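Local coordinates for protein UL37 (PDB 4K70) that belongs to the inner tegument of pseudorabies virus, a herpesvirus, and probably takes part in controlling viral trafficking, represented here by its N-terminal half, at residues 139-142 with 146-149; 154-159 with 190-195. All coordinates share one frame; numbering follows the deposited sequence.

Overall arrangement
Both contacts belong to one region of this all-helical fragment, and both fall inside the sequence family of UL37 tegument proteins. Contact 1 is local: a loop folds back on the short helix 144-149 that follows it, and much of what touches is near the surface. Contact 2 spans 30 intervening residues and is buried, bringing the turn 154-159 to the start of helix 191-201. Their centres are about 11 Å apart, and they meet on helix 191-201, which packs against helix 144-149 as well. No hydrogen bond crosses either contact; contact 1 adds a carboxylate to its methyl packing, whereas contact 2 is leucine against proline and backbone.

Contact 1: residues 139-142 with 146-149; sequences AGAR and DVLA
Val147 has its CG1 branch anti to its own backbone N (chi1 172°), which leaves CG2 as the branch that meets Ala141. On the preceding residue, a chi1 of -79° holds the carboxylate of Asp146 beside its backbone N and sends it to the start of Arg142. These two neighbouring side chains of helix 144-149 thus receive the loop at two points, one apolar and one polar.

The apolar point is methyl against methyl. Ala141 points its CB at the helix and comes within 3.4 Å of Val147 CG2, tighter than usual for two carbons, while Asp146 CB lies alongside at 4.2 Å from the same Ala141 CB. At the polar point Asp146 OD2 stands 3.5 Å from Arg142 N and 3.8 Å from Arg142 CB. It is a loose approach and does not amount to a hydrogen bond. The arginine side chain makes no salt bridge here: its end leads away from the helix, and Arg142 NE remains 5.8 Å from Asp146 OD2. The opposite charges may still attract weakly at that range.

The Ser143 side chain, in the short connection, hydrogen-bonds Asp146 N through OG. In the fold, the loop that follows helix 120-137 packs here against the short helix 144-149, and the contact is partly buried. Val147 also packs on Ala191 and Leu194 of helix 191-201, and Leu148 reaches both that helix and helix 229-240.

Contact 2: residues 154-159 with 190-195; sequences VPPEQT and WALPLA
Leu192 against Pro156 and the Val154 carbonyl makes this a buried, apolar contact between a proline-led helical turn and the beginning of a longer helix, deep in the all-alpha fold of the N-terminal half of UL37. The loop residue Val154 and the weakly bonded helix about 156-159 supply one side and helix 191-201 the other. No hydrogen bond joins them.

Leu192 carries nearly all of it. With CG anti to the backbone N (chi1 173°), the side chain stretches out toward the turn and divides its two methyls between two partners. One methyl, CD1, meets backbone and not the valine side chain, which stays 6.0 Å from the segment 190-195 at its nearest. The other, CD2, comes up to the proline ring, and the two side chains cross at about a right angle.

The turn that receives the leucine is closed by its own backbone: Gln158 N donates to Pro155 O at 2.9 Å. On the helix side, Ala195 N bonds Ala191 O at 2.9 Å.

Helix 333-342 joins the cluster, with Leu334 touching Leu192 and Pro333 touching Pro156, and Tyr388 also packs on Pro156. Metal sites are near without being part of the contact: a bound sodium lies about 6 Å from the Val154 side chain, and the side chain of the calcium ligand Asp387 is about 10 Å from that of Pro156. In the contact itself, Leu192 CD1 lies 3.9 Å from Val154 O, and Leu192 CD2 is 3.9 Å from Pro156 CG and 4.0 Å from Pro156 CD.

Contact 1: residues 139-142 with 146-149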
ATOM      1  N   ALA A 139      -0.134 -13.622  -6.619  1.00 45.46           N
ATOM      2  CA  ALA A 139       0.071 -14.405  -7.829  1.00 48.25           C
ATOM      3  C   ALA A 139      -0.266 -13.610  -9.093  1.00 53.08           C
ATOM      4  O   ALA A 139      -0.412 -14.189 -10.170  1.00 56.27           O
ATOM      5  CB  ALA A 139      -0.726 -15.710  -7.769  1.00 45.00           C
ATOM      6  N   GLY A 140      -0.389 -12.288  -8.953  1.00 51.11           N
ATOM      7  CA  GLY A 140      -0.542 -11.387 -10.088  1.00 50.49           C
ATOM      8  C   GLY A 140       0.804 -11.031 -10.714  1.00 59.75           C
ATOM      9  O   GLY A 140       1.822 -11.649 -10.392  1.00 53.34           O
ATOM     10  N   ALA A 141       0.825 -10.037 -11.604  1.00 59.97           N
ATOM     11  CA  ALA A 141       2.054  -9.675 -12.311  1.00 47.81           C
ATOM     12  C   ALA A 141       3.219  -9.506 -11.336  1.00 53.55           C
ATOM     13  O   ALA A 141       3.050  -9.010 -10.223  1.00 55.49           O
ATOM     14  CB  ALA A 141       1.853  -8.423 -13.145  1.00 53.00           C
ATOM     15  N   ARG A 142       4.392  -9.966 -11.743  1.00 52.99           N
ATOM     16  CA  ARG A 142       5.543  -9.997 -10.852  1.00 57.84           C
ATOM     17  C   ARG A 142       6.539  -8.948 -11.296  1.00 54.56           C
ATOM     18  O   ARG A 142       7.261  -8.365 -10.480  1.00 58.47           O
ATOM     19  CB  ARG A 142       6.184 -11.396 -10.866  1.00 57.88           C
ATOM     20  CG  ARG A 142       7.624 -11.460 -10.353  1.00 57.60           C
ATOM     21  CD  ARG A 142       8.177 -12.890 -10.431  1.00 60.60           C
ATOM     22  NE  ARG A 142       7.481 -13.797  -9.518  1.00 65.18           N
ATOM     23  CZ  ARG A 142       7.646 -15.120  -9.487  1.00 57.37           C
ATOM     24  NH1 ARG A 142       8.475 -15.718 -10.334  1.00 48.14           N
ATOM     25  NH2 ARG A 142       6.966 -15.849  -8.611  1.00 60.68           N
ATOM     26  N   ASP A 146       6.137  -8.537 -17.298  1.00 32.90           N
ATOM     27  CA  ASP A 146       4.840  -9.212 -17.264  1.00 34.88           C
ATOM     28  C   ASP A 146       3.677  -8.255 -17.534  1.00 37.21           C
ATOM     29  O   ASP A 146       2.763  -8.574 -18.293  1.00 37.29           O
ATOM     30  CB  ASP A 146       4.612  -9.879 -15.903  1.00 40.84           C
ATOM     31  CG  ASP A 146       5.351 -11.204 -15.755  1.00 50.59           C
ATOM     32  OD1 ASP A 146       5.608 -11.888 -16.778  1.00 45.35           O
ATOM     33  OD2 ASP A 146       5.661 -11.562 -14.596  1.00 48.75           O
ATOM     34  N   VAL A 147       3.704  -7.087 -16.897  1.00 37.56           N
ATOM     35  CA  VAL A 147       2.609  -6.123 -17.047  1.00 37.11           C
ATOM     36  C   VAL A 147       2.532  -5.551 -18.453  1.00 32.38           C
ATOM     37  O   VAL A 147       1.450  -5.335 -18.989  1.00 36.31           O
ATOM     38  CB  VAL A 147       2.729  -4.960 -16.062  1.00 36.24           C
ATOM     39  CG1 VAL A 147       1.683  -3.893 -16.390  1.00 32.37           C
ATOM     40  CG2 VAL A 147       2.561  -5.454 -14.640  1.00 34.60           C
ATOM     41  N   LEU A 148       3.692  -5.302 -19.041  1.00 33.99           N
ATOM     42  CA  LEU A 148       3.764  -4.787 -20.404  1.00 34.99           C
ATOM     43  C   LEU A 148       3.119  -5.760 -21.393  1.00 37.80           C
ATOM     44  O   LEU A 148       2.459  -5.346 -22.351  1.00 37.33           O
ATOM     45  CB  LEU A 148       5.221  -4.538 -20.777  1.00 35.55           C
ATOM     46  CG  LEU A 148       5.521  -3.960 -22.157  1.00 40.53           C
ATOM     47  CD1 LEU A 148       5.177  -2.487 -22.213  1.00 38.36           C
ATOM     48  CD2 LEU A 148       6.983  -4.172 -22.466  1.00 43.56           C
ATOM     49  N   ALA A 149       3.304  -7.057 -21.140  1.00 39.33           N
ATOM     50  CA  ALA A 149       2.747  -8.098 -21.996  1.00 39.48           C
ATOM     51  C   ALA A 149       1.236  -8.252 -21.789  1.00 42.58           C
ATOM     52  O   ALA A 149       0.488  -8.440 -22.751  1.00 42.45           O
ATOM     53  CB  ALA A 149       3.462  -9.418 -21.755  1.00 39.04           C
TER

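Contact 2: residues 154-159 with 190-195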
ATOM      1  N   VAL A 154      -5.872  -2.975 -12.427  1.00 38.31           N
ATOM      2  CA  VAL A 154      -6.522  -3.474 -11.222  1.00 37.91           C
ATOM      3  C   VAL A 154      -6.783  -2.345 -10.224  1.00 34.79           C
ATOM      4  O   VAL A 154      -5.888  -1.548  -9.933  1.00 33.62           O
ATOM      5  CB  VAL A 154      -5.644  -4.525 -10.525  1.00 36.99           C
ATOM      6  CG1 VAL A 154      -6.370  -5.094  -9.331  1.00 36.51           C
ATOM      7  CG2 VAL A 154      -5.245  -5.629 -11.503  1.00 38.30           C
ATOM      8  N   PRO A 155      -8.006  -2.273  -9.683  1.00 34.82           N
ATOM      9  CA  PRO A 155      -8.227  -1.272  -8.632  1.00 32.85           C
ATOM     10  C   PRO A 155      -7.369  -1.614  -7.418  1.00 35.20           C
ATOM     11  O   PRO A 155      -7.376  -2.761  -6.993  1.00 36.96           O
ATOM     12  CB  PRO A 155      -9.711  -1.430  -8.296  1.00 35.74           C
ATOM     13  CG  PRO A 155     -10.315  -2.134  -9.506  1.00 34.47           C
ATOM     14  CD  PRO A 155      -9.233  -3.017 -10.030  1.00 32.58           C
ATOM     15  N   PRO A 156      -6.621  -0.639  -6.881  1.00 33.87           N
ATOM     16  CA  PRO A 156      -5.752  -0.869  -5.720  1.00 35.75           C
ATOM     17  C   PRO A 156      -6.478  -1.541  -4.545  1.00 36.06           C
ATOM     18  O   PRO A 156      -5.876  -2.275  -3.763  1.00 36.02           O
ATOM     19  CB  PRO A 156      -5.332   0.547  -5.340  1.00 31.31           C
ATOM     20  CG  PRO A 156      -5.301   1.259  -6.645  1.00 32.24           C
ATOM     21  CD  PRO A 156      -6.501   0.741  -7.379  1.00 31.91           C
ATOM     22  N   GLU A 157      -7.774  -1.284  -4.447  1.00 35.31           N
ATOM     23  CA  GLU A 157      -8.588  -1.728  -3.325  1.00 36.51           C
ATOM     24  C   GLU A 157      -8.885  -3.211  -3.440  1.00 36.35           C
ATOM     25  O   GLU A 157      -9.144  -3.886  -2.447  1.00 46.04           O
ATOM     26  CB  GLU A 157      -9.888  -0.920  -3.309  1.00 39.37           C
ATOM     27  CG  GLU A 157      -9.683   0.547  -3.746  1.00 40.17           C
ATOM     28  CD  GLU A 157     -10.083   0.807  -5.197  1.00 45.85           C
ATOM     29  OE1 GLU A 157     -11.119   0.237  -5.623  1.00 52.79           O
ATOM     30  OE2 GLU A 157      -9.390   1.593  -5.906  1.00 40.29           O
ATOM     31  N   GLN A 158      -8.805  -3.722  -4.658  1.00 35.70           N
ATOM     32  CA  GLN A 158      -9.210  -5.083  -4.960  1.00 37.30           C
ATOM     33  C   GLN A 158      -8.172  -6.094  -4.527  1.00 40.30           C
ATOM     34  O   GLN A 158      -8.488  -7.250  -4.228  1.00 32.58           O
ATOM     35  CB  GLN A 158      -9.442  -5.216  -6.464  1.00 42.84           C
ATOM     36  CG  GLN A 158      -9.593  -6.638  -6.964  1.00 43.79           C
ATOM     37  CD  GLN A 158      -9.997  -6.677  -8.419  1.00 45.38           C
ATOM     38  OE1 GLN A 158     -10.849  -5.896  -8.857  1.00 50.36           O
ATOM     39  NE2 GLN A 158      -9.384  -7.573  -9.181  1.00 46.94           N
ATOM     40  N   THR A 159      -6.922  -5.661  -4.503  1.00 36.74           N
ATOM     41  CA  THR A 159      -5.838  -6.594  -4.291  1.00 34.25           C
ATOM     42  C   THR A 159      -5.871  -7.285  -2.924  1.00 30.60           C
ATOM     43  O   THR A 159      -5.703  -8.502  -2.848  1.00 31.56           O
ATOM     44  CB  THR A 159      -4.477  -5.917  -4.476  1.00 32.74           C
ATOM     45  OG1 THR A 159      -4.490  -5.137  -5.683  1.00 35.19           O
ATOM     46  CG2 THR A 159      -3.405  -6.977  -4.551  1.00 32.33           C
ATOM     47  N   TRP A 190       2.413  -0.595  -7.589  1.00 23.49           N
ATOM     48  CA  TRP A 190       3.307   0.082  -8.520  1.00 23.19           C
ATOM     49  C   TRP A 190       2.913  -0.184  -9.973  1.00 25.69           C
ATOM     50  O   TRP A 190       3.187   0.626 -10.855  1.00 28.41           O
ATOM     51  CB  TRP A 190       4.750  -0.375  -8.280  1.00 25.17           C
ATOM     52  CG  TRP A 190       4.898  -1.819  -8.552  1.00 28.51           C
ATOM     53  CD1 TRP A 190       4.706  -2.836  -7.671  1.00 29.46           C
ATOM     54  CD2 TRP A 190       5.209  -2.426  -9.811  1.00 29.15           C
ATOM     55  NE1 TRP A 190       4.896  -4.044  -8.297  1.00 29.71           N
ATOM     56  CE2 TRP A 190       5.201  -3.818  -9.614  1.00 30.55           C
ATOM     57  CE3 TRP A 190       5.497  -1.923 -11.085  1.00 31.37           C
ATOM     58  CZ2 TRP A 190       5.473  -4.723 -10.644  1.00 32.11           C
ATOM     59  CZ3 TRP A 190       5.766  -2.824 -12.108  1.00 32.50           C
ATOM     60  CH2 TRP A 190       5.751  -4.206 -11.879  1.00 31.37           C
ATOM     61  N   ALA A 191       2.240  -1.305 -10.211  1.00 25.20           N
ATOM     62  CA  ALA A 191       1.958  -1.756 -11.572  1.00 24.69           C
ATOM     63  C   ALA A 191       0.833  -0.982 -12.260  1.00 28.27           C
ATOM     64  O   ALA A 191       0.738  -0.979 -13.494  1.00 28.23           O
ATOM     65  CB  ALA A 191       1.651  -3.244 -11.575  1.00 23.46           C
ATOM     66  N   LEU A 192      -0.033  -0.343 -11.473  1.00 26.16           N
ATOM     67  CA  LEU A 192      -1.200   0.341 -12.041  1.00 25.66           C
ATOM     68  C   LEU A 192      -0.822   1.446 -13.056  1.00 22.97           C
ATOM     69  O   LEU A 192      -1.300   1.438 -14.189  1.00 23.73           O
ATOM     70  CB  LEU A 192      -2.113   0.870 -10.930  1.00 20.49           C
ATOM     71  CG  LEU A 192      -3.286   1.759 -11.372  1.00 26.94           C
ATOM     72  CD1 LEU A 192      -4.214   1.006 -12.313  1.00 21.38           C
ATOM     73  CD2 LEU A 192      -4.034   2.297 -10.156  1.00 22.07           C
ATOM     74  N   PRO A 193       0.049   2.387 -12.660  1.00 22.20           N
ATOM     75  CA  PRO A 193       0.491   3.454 -13.575  1.00 24.10           C
ATOM     76  C   PRO A 193       1.188   2.912 -14.825  1.00 27.98           C
ATOM     77  O   PRO A 193       1.102   3.512 -15.898  1.00 22.73           O
ATOM     78  CB  PRO A 193       1.518   4.230 -12.747  1.00 27.85           C
ATOM     79  CG  PRO A 193       1.181   3.945 -11.338  1.00 28.31           C
ATOM     80  CD  PRO A 193       0.549   2.583 -11.292  1.00 22.89           C
ATOM     81  N   LEU A 194       1.900   1.798 -14.677  1.00 27.02           N
ATOM     82  CA  LEU A 194       2.539   1.151 -15.815  1.00 25.86           C
ATOM     83  C   LEU A 194       1.487   0.595 -16.769  1.00 24.88           C
ATOM     84  O   LEU A 194       1.552   0.840 -17.972  1.00 26.74           O
ATOM     85  CB  LEU A 194       3.504   0.036 -15.352  1.00 24.10           C
ATOM     86  CG  LEU A 194       3.999  -0.899 -16.453  1.00 28.03           C
ATOM     87  CD1 LEU A 194       4.704  -0.117 -17.545  1.00 27.19           C
ATOM     88  CD2 LEU A 194       4.926  -1.996 -15.892  1.00 28.32           C
ATOM     89  N   ALA A 195       0.534  -0.171 -16.235  1.00 25.69           N
ATOM     90  CA  ALA A 195      -0.572  -0.708 -17.035  1.00 27.11           C
ATOM     91  C   ALA A 195      -1.364   0.406 -17.738  1.00 28.24           C
ATOM     92  O   ALA A 195      -1.725   0.292 -18.916  1.00 27.25           O
ATOM     93  CB  ALA A 195      -1.512  -1.539 -16.161  1.00 24.90           C
TER